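Malyl-CoA lyase/beta-methylmalyl-CoA lyase (Methylobacterium extorquens, PDB 5UGR) belongs to the HpcH/HpaI aldolase/citrate lyase family of TIM-barrel proteins and holds a magnesium ion in an acidic metal site. Local coordinates at residues Q122-K127 / S155-A160; E136-T141 / G252-H257; F208-M213 / P224-F229; R244-G249 / E266-S271; K277-L282 / K317-G322. All coordinates share one frame; numbering follows the deposited sequence.

Contact 1: Q122-K127 / S155-A160; sequences QIEQAK and SKRLEA
On the outer layer of the TIM barrel, a salt bridge from Glu124 to Arg157 ties helix 110-127 to the turn that feeds strand 158-163. The guanidinium grips a single carboxylate oxygen end-on: Arg157 NH2 lies 2.9 Å and Arg157 NH1 3.0 Å from Glu124 OE1, both bonds somewhat bent (N-H...O 145° and 142°). OE1 sits at the guanidinium edge, in its plane, yet the carboxylate is turned by 63°, and both nitrogens approach OE1 from the same face of the acid. The two side chains arrive from opposite directions, each with CG anti to its carbonyl carbon and then extended, the arginine as far as NE; Glu124 CA is 12.8 Å from Arg157 CA. Ile133, just ahead of strand 134-139, which follows the helix and neighbours strand 158-163 in the sheet, links the pair: its N binds Glu124 OE2 and its O Arg157 NH1. Both charged ends are buried, and Asp117 on the same helix pairs with Arg157 NE. Arg157 occupies the third position of a type I turn, Ser155 to Leu158, where Ser155 OG accepts from Arg157 N (3.0 Å) in an ST turn; Asp117 also holds that hydroxyl.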
# COMPACT_ATOMS: atom_id res chain seq x y z
N GLN A 122 -16.14 -23.09 3.78
CA GLN A 122 -15.84 -24.51 4.06
C GLN A 122 -17.09 -25.24 4.51
O GLN A 122 -17.33 -26.38 4.07
CB GLN A 122 -14.74 -24.66 5.07
CG GLN A 122 -13.40 -24.19 4.49
CD GLN A 122 -12.27 -24.30 5.47
OE1 GLN A 122 -12.43 -24.88 6.55
NE2 GLN A 122 -11.12 -23.69 5.12
N ILE A 123 -17.89 -24.62 5.35
CA ILE A 123 -19.12 -25.30 5.83
C ILE A 123 -20.08 -25.48 4.67
O ILE A 123 -20.71 -26.56 4.51
CB ILE A 123 -19.78 -24.54 6.98
CG1 ILE A 123 -18.83 -24.41 8.18
CG2 ILE A 123 -21.08 -25.21 7.40
CD1 ILE A 123 -19.18 -23.22 9.07
N GLU A 124 -20.21 -24.45 3.83
CA GLU A 124 -21.07 -24.57 2.67
C GLU A 124 -20.59 -25.69 1.68
O GLU A 124 -21.41 -26.39 1.07
CB GLU A 124 -21.21 -23.20 1.94
CG GLU A 124 -22.03 -22.18 2.71
CD GLU A 124 -22.29 -20.90 1.93
OE1 GLU A 124 -21.55 -20.57 0.97
OE2 GLU A 124 -23.29 -20.23 2.31
N GLN A 125 -19.27 -25.79 1.49
CA GLN A 125 -18.69 -26.86 0.70
C GLN A 125 -19.07 -28.22 1.31
O GLN A 125 -19.43 -29.13 0.56
CB GLN A 125 -17.19 -26.73 0.63
CG GLN A 125 -16.69 -25.57 -0.21
CD GLN A 125 -15.17 -25.43 -0.21
OE1 GLN A 125 -14.48 -25.43 -1.30
NE2 GLN A 125 -14.66 -25.30 0.90
N ALA A 126 -18.97 -28.37 2.63
CA ALA A 126 -19.26 -29.64 3.25
C ALA A 126 -20.73 -30.00 3.09
O ALA A 126 -21.07 -31.18 2.91
CB ALA A 126 -18.89 -29.57 4.73
N LYS A 127 -21.60 -29.00 3.15
CA LYS A 127 -23.03 -29.25 3.16
C LYS A 127 -23.63 -29.29 1.75
O LYS A 127 -24.81 -29.61 1.59
CB LYS A 127 -23.82 -28.25 4.03
CG LYS A 127 -23.49 -28.29 5.53
CD LYS A 127 -23.64 -29.64 6.23
CE LYS A 127 -25.07 -30.04 6.26
NZ LYS A 127 -25.11 -31.33 7.01
N SER A 155 -14.85 -8.92 0.63
CA SER A 155 -15.42 -10.25 0.33
C SER A 155 -16.47 -10.12 -0.75
O SER A 155 -17.31 -9.22 -0.70
CB SER A 155 -16.09 -10.85 1.55
OG SER A 155 -16.78 -12.06 1.26
N LYS A 156 -16.50 -11.11 -1.65
CA LYS A 156 -17.57 -11.19 -2.65
C LYS A 156 -18.94 -11.42 -2.03
O LYS A 156 -19.97 -11.15 -2.68
CB LYS A 156 -17.24 -12.28 -3.66
CG LYS A 156 -16.10 -11.88 -4.60
CD LYS A 156 -15.88 -12.93 -5.71
CE LYS A 156 -15.34 -14.27 -5.23
NZ LYS A 156 -13.98 -14.18 -4.55
N ARG A 157 -18.96 -11.91 -0.78
CA ARG A 157 -20.21 -12.05 -0.04
C ARG A 157 -20.76 -10.81 0.53
O ARG A 157 -21.91 -10.79 0.96
CB ARG A 157 -20.09 -13.06 1.10
CG ARG A 157 -19.64 -14.46 0.73
CD ARG A 157 -19.54 -15.35 1.96
NE ARG A 157 -19.06 -16.66 1.67
CZ ARG A 157 -19.80 -17.72 1.35
NH1 ARG A 157 -21.13 -17.65 1.32
NH2 ARG A 157 -19.19 -18.87 1.10
N LEU A 158 -19.93 -9.75 0.65
CA LEU A 158 -20.35 -8.57 1.36
C LEU A 158 -21.42 -7.82 0.58
O LEU A 158 -21.27 -7.54 -0.62
CB LEU A 158 -19.14 -7.65 1.64
CG LEU A 158 -19.39 -6.46 2.55
CD1 LEU A 158 -19.92 -6.91 3.90
CD2 LEU A 158 -18.07 -5.70 2.75
N GLU A 159 -22.51 -7.53 1.27
CA GLU A 159 -23.67 -6.84 0.72
C GLU A 159 -24.05 -5.51 1.35
O GLU A 159 -24.72 -4.71 0.68
CB GLU A 159 -24.94 -7.71 0.81
CG GLU A 159 -24.82 -9.07 0.18
CD GLU A 159 -26.13 -9.87 0.25
OE1 GLU A 159 -26.04 -11.12 0.13
OE2 GLU A 159 -27.21 -9.23 0.42
N ALA A 160 -23.64 -5.26 2.59
CA ALA A 160 -24.25 -4.16 3.37
C ALA A 160 -23.36 -3.84 4.55
O ALA A 160 -22.64 -4.71 5.05
CB ALA A 160 -25.62 -4.59 3.86

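Contact 2: E136-T141 / G252-H257; sequences EVLIET and GKWAIH. With MG (magnesium ion), chain B.
Apolar contact joins Leu138 and Trp254, which meet inside the barrel from two strands whose nearest CA atoms, those of these same residues, lie 11.8 Å apart. Both methyls of the leucine touch the six-membered part of the indole. Leu138 CD2 comes within 3.9 Å of Trp254 CZ2, in an oblique position, while Leu138 CD1 is in the ring plane at the edge, 4.0 Å from Trp254 CH2. The tryptophan reaches inward with CG anti to its carbonyl carbon (chi1 -69°), and Arg76 touches both side chains.

The polar pairing is indirect. Glu136 OE2 stops 4.3 Å from Trp254 NE1, too far for a direct bond; the hydroxyl of Ser162 links the two, hydrogen-bonded to each. Strands 134-139 and 252-255 are the fifth and eighth of the closed parallel eight-stranded TIM barrel, so these groups meet across its interior, not along neighbouring strands.

Metal binding occupies the C-terminal end of strand 134-139, where TIM barrels carry their active sites. Glu140 OE1 binds the magnesium ion at 2.0 Å; Asp45, Asp167 and three waters supply the other five oxygens. Glu140 CG stands between the backbone N and the carbonyl carbon (chi1 62°), and the extended chain beyond it carries the carboxylate to the metal. The second oxygen, Glu140 OE2, accepts from water 1 (2.7 Å), itself a magnesium ligand, and from Lys106 N. These two bonds fix the rotation of the carboxylate and leave OE1 to the metal.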
# COMPACT_ATOMS: atom_id res chain seq x y z
N GLU A 136 -23.26 -9.01 6.09
CA GLU A 136 -23.42 -7.61 6.47
C GLU A 136 -22.34 -7.39 7.55
O GLU A 136 -22.07 -8.26 8.37
CB GLU A 136 -24.80 -7.34 7.07
CG GLU A 136 -25.05 -5.91 7.53
CD GLU A 136 -26.51 -5.76 8.06
OE1 GLU A 136 -27.44 -6.16 7.30
OE2 GLU A 136 -26.67 -5.28 9.24
N VAL A 137 -21.71 -6.21 7.53
CA VAL A 137 -20.75 -5.84 8.56
C VAL A 137 -21.25 -4.69 9.37
O VAL A 137 -21.83 -3.75 8.85
CB VAL A 137 -19.37 -5.54 7.96
CG1 VAL A 137 -18.73 -6.77 7.35
CG2 VAL A 137 -19.39 -4.41 7.08
N LEU A 138 -21.00 -4.76 10.66
CA LEU A 138 -21.23 -3.64 11.56
C LEU A 138 -19.98 -2.79 11.68
O LEU A 138 -18.89 -3.31 12.04
CB LEU A 138 -21.64 -4.16 12.94
CG LEU A 138 -23.11 -4.03 13.27
CD1 LEU A 138 -23.55 -5.07 14.28
CD2 LEU A 138 -23.44 -2.64 13.72
N ILE A 139 -20.13 -1.51 11.35
CA ILE A 139 -19.10 -0.48 11.59
C ILE A 139 -19.57 0.22 12.85
O ILE A 139 -20.52 1.04 12.84
CB ILE A 139 -18.96 0.44 10.37
CG1 ILE A 139 -18.66 -0.34 9.10
CG2 ILE A 139 -17.89 1.50 10.66
CD1 ILE A 139 -17.38 -1.08 9.08
N GLU A 140 -18.95 -0.17 13.97
CA GLU A 140 -19.44 0.20 15.31
C GLU A 140 -18.28 0.49 16.25
O GLU A 140 -18.46 0.49 17.46
CB GLU A 140 -20.36 -0.88 15.88
CG GLU A 140 -19.69 -2.23 16.11
CD GLU A 140 -20.60 -3.27 16.77
OE1 GLU A 140 -21.18 -2.89 17.81
OE2 GLU A 140 -20.68 -4.39 16.25
N THR A 141 -17.10 0.74 15.66
CA THR A 141 -15.92 1.08 16.43
C THR A 141 -15.14 2.12 15.63
O THR A 141 -15.30 2.22 14.38
CB THR A 141 -14.99 -0.13 16.67
OG1 THR A 141 -14.49 -0.61 15.41
CG2 THR A 141 -15.67 -1.25 17.43
N GLY A 252 -31.86 1.88 4.59
CA GLY A 252 -32.71 1.33 5.65
C GLY A 252 -32.18 1.64 7.01
O GLY A 252 -31.13 2.29 7.15
N LYS A 253 -32.93 1.20 8.03
CA LYS A 253 -32.58 1.48 9.42
C LYS A 253 -33.05 0.34 10.31
O LYS A 253 -34.07 -0.37 10.03
CB LYS A 253 -33.20 2.79 9.91
CG LYS A 253 -32.76 3.29 11.29
CD LYS A 253 -33.21 4.70 11.59
CE LYS A 253 -32.89 5.15 12.99
NZ LYS A 253 -31.44 5.02 13.27
N TRP A 254 -32.29 0.16 11.41
CA TRP A 254 -32.69 -0.83 12.38
C TRP A 254 -33.99 -0.46 13.09
O TRP A 254 -34.28 0.69 13.36
CB TRP A 254 -31.62 -1.04 13.45
CG TRP A 254 -30.36 -1.69 12.96
CD1 TRP A 254 -29.85 -1.74 11.68
CD2 TRP A 254 -29.40 -2.32 13.79
NE1 TRP A 254 -28.65 -2.39 11.68
CE2 TRP A 254 -28.33 -2.76 12.97
CE3 TRP A 254 -29.34 -2.55 15.15
CZ2 TRP A 254 -27.23 -3.41 13.49
CZ3 TRP A 254 -28.26 -3.19 15.67
CH2 TRP A 254 -27.20 -3.61 14.86
N ALA A 255 -34.70 -1.53 13.47
CA ALA A 255 -35.79 -1.49 14.42
C ALA A 255 -35.38 -2.37 15.61
O ALA A 255 -35.06 -3.55 15.45
CB ALA A 255 -37.09 -1.98 13.79
N ILE A 256 -35.40 -1.78 16.78
CA ILE A 256 -35.11 -2.53 18.01
C ILE A 256 -36.34 -2.55 18.93
O ILE A 256 -36.26 -3.06 20.06
CB ILE A 256 -33.83 -2.05 18.75
CG1 ILE A 256 -33.91 -0.60 19.16
CG2 ILE A 256 -32.57 -2.29 17.91
CD1 ILE A 256 -32.83 -0.24 20.19
N HIS A 257 -37.45 -2.03 18.44
CA HIS A 257 -38.78 -2.12 19.09
C HIS A 257 -39.77 -2.24 17.96
O HIS A 257 -39.60 -1.63 16.89
CB HIS A 257 -39.03 -0.85 19.85
CG HIS A 257 -40.30 -0.85 20.63
ND1 HIS A 257 -41.51 -0.43 20.11
CD2 HIS A 257 -40.54 -1.21 21.91
CE1 HIS A 257 -42.44 -0.54 21.04
NE2 HIS A 257 -41.88 -1.02 22.14
MG MG B . -22.38 -3.80 19.14
O HOH W 1 -22.69 -5.34 17.82
O HOH W 2 -24.02 -2.81 18.36
O HOH W 3 -20.83 -4.94 20.03

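Contact 3: F208-M213 / P224-F229; sequences FAQNRM and PIDGPF
Helix 208-213 runs nearly antiparallel to strand 224-226, their axes 9.5 Å apart at 157°, and Gln210 and Met213 reach across from successive turns of the helix. Gln210 NE2 donates to Asp226 OD1 over 3.0 Å with a bent N-H...O angle of 145°. The acceptor lies in the amide plane, but the nitrogen stands well above the carboxylate plane, 63° out of it. Water 4 closes the pair into a small ring, accepting from Gln210 NE2 (3.0 Å) and donating to Asp226 OD2 (2.7 Å). OD2 has a stronger partner in Lys253, whose charge probably keeps this buried acid ionised. The helix lies on the outside of the barrel and leads through a short turn into its seventh strand, 223-226, the usual helix-then-strand step of a TIM barrel. One turn along from Gln210, Met213 sends its chain out anti to the backbone N, then bends at the CG-SD bond, which swings CE onto the strand backbone. There Met213 CE lies 3.6 Å from Ile225 O, and 4.4 Å from Pro224 CB. Phe250 packs against both Gln210 and Met213; Phe163, from strand 158-163, touches Gln210 and Asp226.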
# COMPACT_ATOMS: atom_id res chain seq x y z
N PHE A 208 -20.30 12.82 10.29
CA PHE A 208 -19.06 12.30 9.75
C PHE A 208 -19.08 10.79 9.53
O PHE A 208 -18.78 10.27 8.44
CB PHE A 208 -17.87 12.74 10.62
CG PHE A 208 -16.53 12.25 10.07
CD1 PHE A 208 -16.01 10.99 10.41
CD2 PHE A 208 -15.84 13.02 9.18
CE1 PHE A 208 -14.81 10.56 9.92
CE2 PHE A 208 -14.64 12.57 8.66
CZ PHE A 208 -14.11 11.36 9.03
N ALA A 209 -19.48 10.09 10.57
CA ALA A 209 -19.56 8.64 10.53
C ALA A 209 -20.49 8.13 9.45
O ALA A 209 -20.14 7.23 8.66
CB ALA A 209 -20.00 8.11 11.89
N GLN A 210 -21.70 8.70 9.42
CA GLN A 210 -22.69 8.26 8.42
C GLN A 210 -22.25 8.52 6.98
O GLN A 210 -22.38 7.67 6.12
CB GLN A 210 -24.04 8.93 8.69
CG GLN A 210 -24.74 8.32 9.92
CD GLN A 210 -26.08 8.97 10.18
OE1 GLN A 210 -26.27 10.15 9.95
NE2 GLN A 210 -27.03 8.20 10.67
N ASN A 211 -21.69 9.70 6.74
CA ASN A 211 -21.26 10.04 5.40
C ASN A 211 -20.07 9.18 5.00
O ASN A 211 -19.97 8.74 3.86
CB ASN A 211 -20.91 11.51 5.24
CG ASN A 211 -22.15 12.41 5.01
OD1 ASN A 211 -22.52 12.70 3.86
ND2 ASN A 211 -22.78 12.85 6.08
N ARG A 212 -19.10 8.97 5.89
CA ARG A 212 -17.95 8.15 5.49
C ARG A 212 -18.36 6.74 5.18
O ARG A 212 -17.89 6.17 4.18
CB ARG A 212 -16.85 8.19 6.53
CG ARG A 212 -15.55 7.56 6.01
CD ARG A 212 -14.41 7.77 7.00
NE ARG A 212 -13.27 6.98 6.58
CZ ARG A 212 -12.16 6.86 7.27
NH1 ARG A 212 -12.02 7.47 8.46
NH2 ARG A 212 -11.24 6.03 6.80
N MET A 213 -19.22 6.17 6.02
CA MET A 213 -19.69 4.82 5.71
C MET A 213 -20.53 4.75 4.45
O MET A 213 -20.34 3.81 3.65
CB MET A 213 -20.49 4.24 6.90
CG MET A 213 -20.70 2.74 6.83
SD MET A 213 -21.91 2.08 7.97
CE MET A 213 -23.39 2.47 7.04
N PRO A 224 -26.03 0.89 2.41
CA PRO A 224 -25.75 1.59 3.66
C PRO A 224 -27.00 1.60 4.55
O PRO A 224 -28.06 2.13 4.14
CB PRO A 224 -25.41 3.01 3.20
CG PRO A 224 -25.90 3.16 1.79
CD PRO A 224 -26.41 1.83 1.32
N ILE A 225 -26.82 1.07 5.77
CA ILE A 225 -27.92 0.87 6.72
C ILE A 225 -27.58 1.61 8.01
O ILE A 225 -26.46 1.50 8.54
CB ILE A 225 -28.15 -0.64 7.04
CG1 ILE A 225 -28.26 -1.45 5.74
CG2 ILE A 225 -29.36 -0.79 7.93
CD1 ILE A 225 -29.40 -1.10 4.84
N ASP A 226 -28.57 2.36 8.54
CA ASP A 226 -28.37 3.07 9.80
C ASP A 226 -28.77 2.17 10.95
O ASP A 226 -29.71 1.37 10.82
CB ASP A 226 -29.24 4.35 9.78
CG ASP A 226 -28.89 5.34 10.87
OD1 ASP A 226 -27.72 5.35 11.33
OD2 ASP A 226 -29.85 6.04 11.32
N GLY A 227 -28.11 2.33 12.09
CA GLY A 227 -28.28 1.46 13.23
C GLY A 227 -29.44 1.85 14.18
O GLY A 227 -30.41 2.50 13.76
N PRO A 228 -29.32 1.48 15.44
CA PRO A 228 -30.43 1.58 16.37
C PRO A 228 -30.70 2.99 16.86
O PRO A 228 -29.77 3.81 16.91
CB PRO A 228 -29.99 0.68 17.53
CG PRO A 228 -28.48 0.77 17.49
CD PRO A 228 -28.12 0.85 16.04
N PHE A 229 -31.96 3.24 17.25
CA PHE A 229 -32.42 4.47 17.90
C PHE A 229 -33.19 4.00 19.13
O PHE A 229 -34.13 3.22 19.00
CB PHE A 229 -33.32 5.22 16.95
CG PHE A 229 -33.88 6.51 17.49
CD1 PHE A 229 -33.16 7.69 17.38
CD2 PHE A 229 -35.10 6.55 18.16
CE1 PHE A 229 -33.67 8.88 17.87
CE2 PHE A 229 -35.63 7.75 18.63
CZ PHE A 229 -34.91 8.91 18.50
O HOH W 4 -29.86 8.71 11.38

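Contact 4: R244-G249 / E266-S271; sequences RCAALG and EVFTPS
Cys245 and Ala246 meet the CE1-CZ rim of the Phe268 ring. Cys245 SG meets it at the edge, in plane, 3.7 Å from Phe268 CZ: a sulfur-aromatic contact with the sulfur 5.1 Å from the ring centroid and 88° off the normal. Ala246 CB lies obliquely to the ring, 3.6 Å from Phe268 CE1, and also touches Val267 CG1 at 4.0 Å. That valine methyl does double duty, lying 3.9 Å above the plane of the neighbouring Phe268 ring and over its centre, so it backs one ring face while meeting the alanine. The phenyl leaves with CG anti to its carbonyl carbon (chi1 -65°), which sends the ring out across the gap to Cys245 and Ala246. Farther out, Ala242, one turn before Ala246, touches both Val267 and Phe268, and Gln210 and Phe250 pack on Cys245. A neighbouring subunit, the fourth of the assembly, reaches this seam as well: its Arg175 donates to Val267 O and packs on Ala246. Gly249, with positive phi, closes helix 235-248 in a Schellman motif and sends the chain toward strand 252-255. Helices 235-248 and 259-268, which precede and follow that strand, thus pack side by side in the outer helical layer of a TIM barrel.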
# COMPACT_ATOMS: atom_id res chain seq x y z
N ARG A 244 -33.30 11.85 7.84
CA ARG A 244 -32.02 12.53 7.68
C ARG A 244 -31.01 11.60 6.97
O ARG A 244 -30.40 11.97 5.95
CB ARG A 244 -31.47 13.04 9.02
CG ARG A 244 -30.10 13.63 8.90
CD ARG A 244 -29.56 14.33 10.14
NE ARG A 244 -29.34 13.44 11.27
CZ ARG A 244 -30.16 13.26 12.30
NH1 ARG A 244 -31.31 13.93 12.43
NH2 ARG A 244 -29.81 12.43 13.25
N CYS A 245 -30.87 10.35 7.43
CA CYS A 245 -29.94 9.47 6.73
C CYS A 245 -30.48 9.05 5.38
O CYS A 245 -29.69 8.85 4.45
CB CYS A 245 -29.52 8.32 7.59
SG CYS A 245 -30.69 7.04 7.90
N ALA A 246 -31.78 8.90 5.24
CA ALA A 246 -32.35 8.59 3.90
C ALA A 246 -31.99 9.68 2.91
O ALA A 246 -31.73 9.39 1.72
CB ALA A 246 -33.85 8.42 4.00
N ALA A 247 -32.00 10.95 3.36
CA ALA A 247 -31.68 12.06 2.47
C ALA A 247 -30.28 11.95 1.91
O ALA A 247 -30.03 12.37 0.79
CB ALA A 247 -31.87 13.39 3.16
N LEU A 248 -29.37 11.42 2.71
CA LEU A 248 -27.98 11.16 2.23
C LEU A 248 -27.85 10.04 1.22
O LEU A 248 -26.84 9.93 0.51
CB LEU A 248 -27.10 10.75 3.36
CG LEU A 248 -26.79 11.69 4.42
CD1 LEU A 248 -25.94 11.01 5.51
CD2 LEU A 248 -26.07 12.95 3.85
N GLY A 249 -28.81 9.11 1.25
CA GLY A 249 -28.69 7.90 0.45
C GLY A 249 -28.72 6.59 1.21
O GLY A 249 -28.48 5.54 0.59
N GLU A 266 -41.82 3.00 5.99
CA GLU A 266 -42.41 4.16 5.30
C GLU A 266 -41.31 5.10 4.77
O GLU A 266 -41.36 5.56 3.63
CB GLU A 266 -43.31 4.95 6.25
CG GLU A 266 -43.89 6.21 5.59
CD GLU A 266 -45.22 6.68 6.21
OE1 GLU A 266 -45.27 6.89 7.45
OE2 GLU A 266 -46.21 6.83 5.44
N VAL A 267 -40.30 5.40 5.62
CA VAL A 267 -39.30 6.38 5.23
C VAL A 267 -38.46 5.89 4.06
O VAL A 267 -38.19 6.68 3.13
CB VAL A 267 -38.39 6.71 6.43
CG1 VAL A 267 -37.13 7.44 5.99
CG2 VAL A 267 -39.15 7.54 7.44
N PHE A 268 -38.07 4.60 4.06
CA PHE A 268 -37.11 4.09 3.10
C PHE A 268 -37.74 3.45 1.85
O PHE A 268 -37.03 2.90 1.00
CB PHE A 268 -36.13 3.12 3.78
CG PHE A 268 -35.25 3.79 4.80
CD1 PHE A 268 -34.14 4.52 4.41
CD2 PHE A 268 -35.55 3.75 6.13
CE1 PHE A 268 -33.34 5.13 5.35
CE2 PHE A 268 -34.75 4.36 7.07
CZ PHE A 268 -33.66 5.10 6.69
N THR A 269 -39.07 3.51 1.74
CA THR A 269 -39.72 3.22 0.46
C THR A 269 -39.19 4.24 -0.58
O THR A 269 -39.25 5.43 -0.35
CB THR A 269 -41.21 3.29 0.66
OG1 THR A 269 -41.59 2.19 1.51
CG2 THR A 269 -41.95 3.14 -0.68
N PRO A 270 -38.72 3.78 -1.76
CA PRO A 270 -38.29 4.77 -2.77
C PRO A 270 -39.46 5.59 -3.31
O PRO A 270 -40.60 5.10 -3.31
CB PRO A 270 -37.67 3.92 -3.88
CG PRO A 270 -38.15 2.53 -3.64
CD PRO A 270 -38.48 2.40 -2.19
N SER A 271 -39.20 6.85 -3.72
CA SER A 271 -40.31 7.69 -4.29
C SER A 271 -40.78 7.08 -5.59
O SER A 271 -40.02 6.37 -6.28
CB SER A 271 -39.88 9.12 -4.55
OG SER A 271 -38.96 9.23 -5.63

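Contact 5: K277-L282 / K317-G322; sequences KARRIL and KADAMG
Asp319 OD1 is gripped by both terminal nitrogens of Arg279, end-on: Arg279 NH2 at 3.1 Å and Arg279 NH1 at 3.2 Å from this one oxygen, with N-H...O angles of 152° and 145°. The oxygen lies in the guanidinium plane at its edge, and the carboxylate is nearly coplanar with it (15° apart). The two nitrogens use OD1 differently. NH1 takes the syn lone pair, on the side of the other oxygen, whereas NH2 comes in nearly along the C-O axis.

The arginine gets there by a bend: its CG is anti to the carbonyl carbon, beside the backbone N, and chi2 is pulled away from the staggered position, after which the chain reaches over to the other helix. Alongside the ion pair, Ala318 CB approaches Arg279 NH2 to 4.2 Å, oblique to the guanidinium. The segments belong to helices 272-291 and 305-322, which come after the barrel's last strand and the helix 259-268 that succeeds it, and are joined through a small antiparallel hairpin of strands 296-298 and 301-303. Their apolar packing lies beside the salt bridge: Ala278 and Arg279 rest on Ile315, Ile281 on Ala311. Helix 305-322 is in turn fastened toward the barrel, where Lys317 pairs with Glu251 and binds Arg12 O, and Met321 packs on Leu13 and Arg15. Arg279 and Asp319 are exposed and both touch a crystal neighbour, so their bridge lies at the solvent-facing margin of the helix pair and lattice packing may influence its exact form.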
# COMPACT_ATOMS: atom_id res chain seq x y z
N LYS A 277 -38.08 6.86 -12.95
CA LYS A 277 -36.83 7.14 -13.67
C LYS A 277 -36.03 5.90 -13.95
O LYS A 277 -35.47 5.73 -15.07
CB LYS A 277 -35.97 8.16 -12.94
CG LYS A 277 -34.63 8.44 -13.61
CD LYS A 277 -33.84 9.59 -13.02
CE LYS A 277 -32.94 10.16 -14.13
NZ LYS A 277 -31.97 11.18 -13.66
N ALA A 278 -35.90 5.04 -12.94
CA ALA A 278 -35.22 3.76 -13.12
C ALA A 278 -35.90 2.90 -14.22
O ALA A 278 -35.20 2.31 -15.07
CB ALA A 278 -35.04 2.99 -11.81
N ARG A 279 -37.23 2.84 -14.21
CA ARG A 279 -37.95 2.06 -15.23
C ARG A 279 -37.72 2.62 -16.62
O ARG A 279 -37.55 1.86 -17.59
CB ARG A 279 -39.45 1.96 -14.95
CG ARG A 279 -39.75 1.17 -13.67
CD ARG A 279 -41.06 0.42 -13.68
NE ARG A 279 -41.41 -0.11 -12.37
CZ ARG A 279 -41.12 -1.33 -11.89
NH1 ARG A 279 -40.41 -2.25 -12.58
NH2 ARG A 279 -41.55 -1.62 -10.66
N ARG A 280 -37.61 3.92 -16.71
CA ARG A 280 -37.38 4.55 -18.00
C ARG A 280 -35.97 4.35 -18.50
O ARG A 280 -35.74 4.26 -19.70
CB ARG A 280 -37.67 6.04 -17.92
CG ARG A 280 -39.18 6.29 -17.69
CD ARG A 280 -39.52 7.75 -17.71
NE ARG A 280 -39.37 8.32 -19.05
CZ ARG A 280 -38.64 9.41 -19.35
NH1 ARG A 280 -38.04 10.11 -18.42
NH2 ARG A 280 -38.51 9.82 -20.61
N ILE A 281 -35.02 4.25 -17.57
CA ILE A 281 -33.67 3.87 -17.92
C ILE A 281 -33.66 2.46 -18.54
O ILE A 281 -33.00 2.24 -19.55
CB ILE A 281 -32.71 4.01 -16.72
CG1 ILE A 281 -32.42 5.50 -16.46
CG2 ILE A 281 -31.42 3.28 -16.98
CD1 ILE A 281 -31.73 5.79 -15.11
N LEU A 282 -34.36 1.52 -17.91
CA LEU A 282 -34.40 0.13 -18.41
C LEU A 282 -35.07 0.11 -19.80
O LEU A 282 -34.61 -0.62 -20.67
CB LEU A 282 -35.09 -0.82 -17.41
CG LEU A 282 -34.49 -0.95 -16.00
CD1 LEU A 282 -35.00 -2.22 -15.34
CD2 LEU A 282 -32.98 -0.85 -15.97
N LYS A 317 -35.48 -3.87 -6.00
CA LYS A 317 -36.05 -3.43 -4.72
C LYS A 317 -37.54 -3.00 -4.77
O LYS A 317 -38.36 -3.42 -3.92
CB LYS A 317 -35.14 -2.34 -4.07
CG LYS A 317 -33.91 -2.85 -3.29
CD LYS A 317 -32.65 -3.13 -4.13
CE LYS A 317 -31.37 -2.43 -3.67
NZ LYS A 317 -30.58 -3.13 -2.60
N ALA A 318 -37.91 -2.22 -5.79
CA ALA A 318 -39.30 -1.83 -6.03
C ALA A 318 -40.17 -3.05 -6.32
O ALA A 318 -41.32 -3.17 -5.88
CB ALA A 318 -39.38 -0.83 -7.18
N ASP A 319 -39.61 -3.98 -7.08
CA ASP A 319 -40.37 -5.18 -7.46
C ASP A 319 -40.63 -5.99 -6.20
O ASP A 319 -41.69 -6.60 -6.06
CB ASP A 319 -39.57 -6.03 -8.45
CG ASP A 319 -39.52 -5.41 -9.87
OD1 ASP A 319 -40.22 -4.38 -10.18
OD2 ASP A 319 -38.80 -6.04 -10.70
N ALA A 320 -39.65 -6.06 -5.30
CA ALA A 320 -39.82 -6.81 -4.04
C ALA A 320 -40.95 -6.27 -3.18
O ALA A 320 -41.70 -7.01 -2.56
CB ALA A 320 -38.53 -6.80 -3.24
N MET A 321 -41.05 -4.96 -3.15
CA MET A 321 -42.09 -4.28 -2.40
C MET A 321 -43.43 -4.66 -2.96
O MET A 321 -44.37 -4.86 -2.21
CB MET A 321 -41.90 -2.74 -2.38
CG MET A 321 -41.41 -2.28 -1.01
SD MET A 321 -41.28 -0.55 -1.21
CE MET A 321 -43.04 -0.22 -0.81
N GLY A 322 -43.53 -4.74 -4.28
CA GLY A 322 -44.77 -5.02 -4.94
C GLY A 322 -45.27 -6.40 -4.64
O GLY A 322 -46.45 -6.65 -4.76

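How the contacts relate
Contacts 1, 2 and 3 share the closed parallel sheet. Ala160 O of contact 1 meets Val137 N of contact 2 at 3.0 Å, a probable hydrogen bond between adjacent strands. Contacts 2 and 3 are centred 8 Å apart, and Lys253 NZ of contact 2 also reaches Gly227 O of contact 3 at 2.8 Å. Contact 2 alone supplies a magnesium ligand; the Met213 side chain of contact 3 stays about 13 Å from a bound magnesium ion. Contact 4 packs outside both: Cys245 SG lies 3.6 Å from Asp226 CB, and Phe268 CD1 3.5 Å from Gly252 N. Contact 5 joins on through Met321 CE, 3.5 Å from Thr269 CG2 of contact 4.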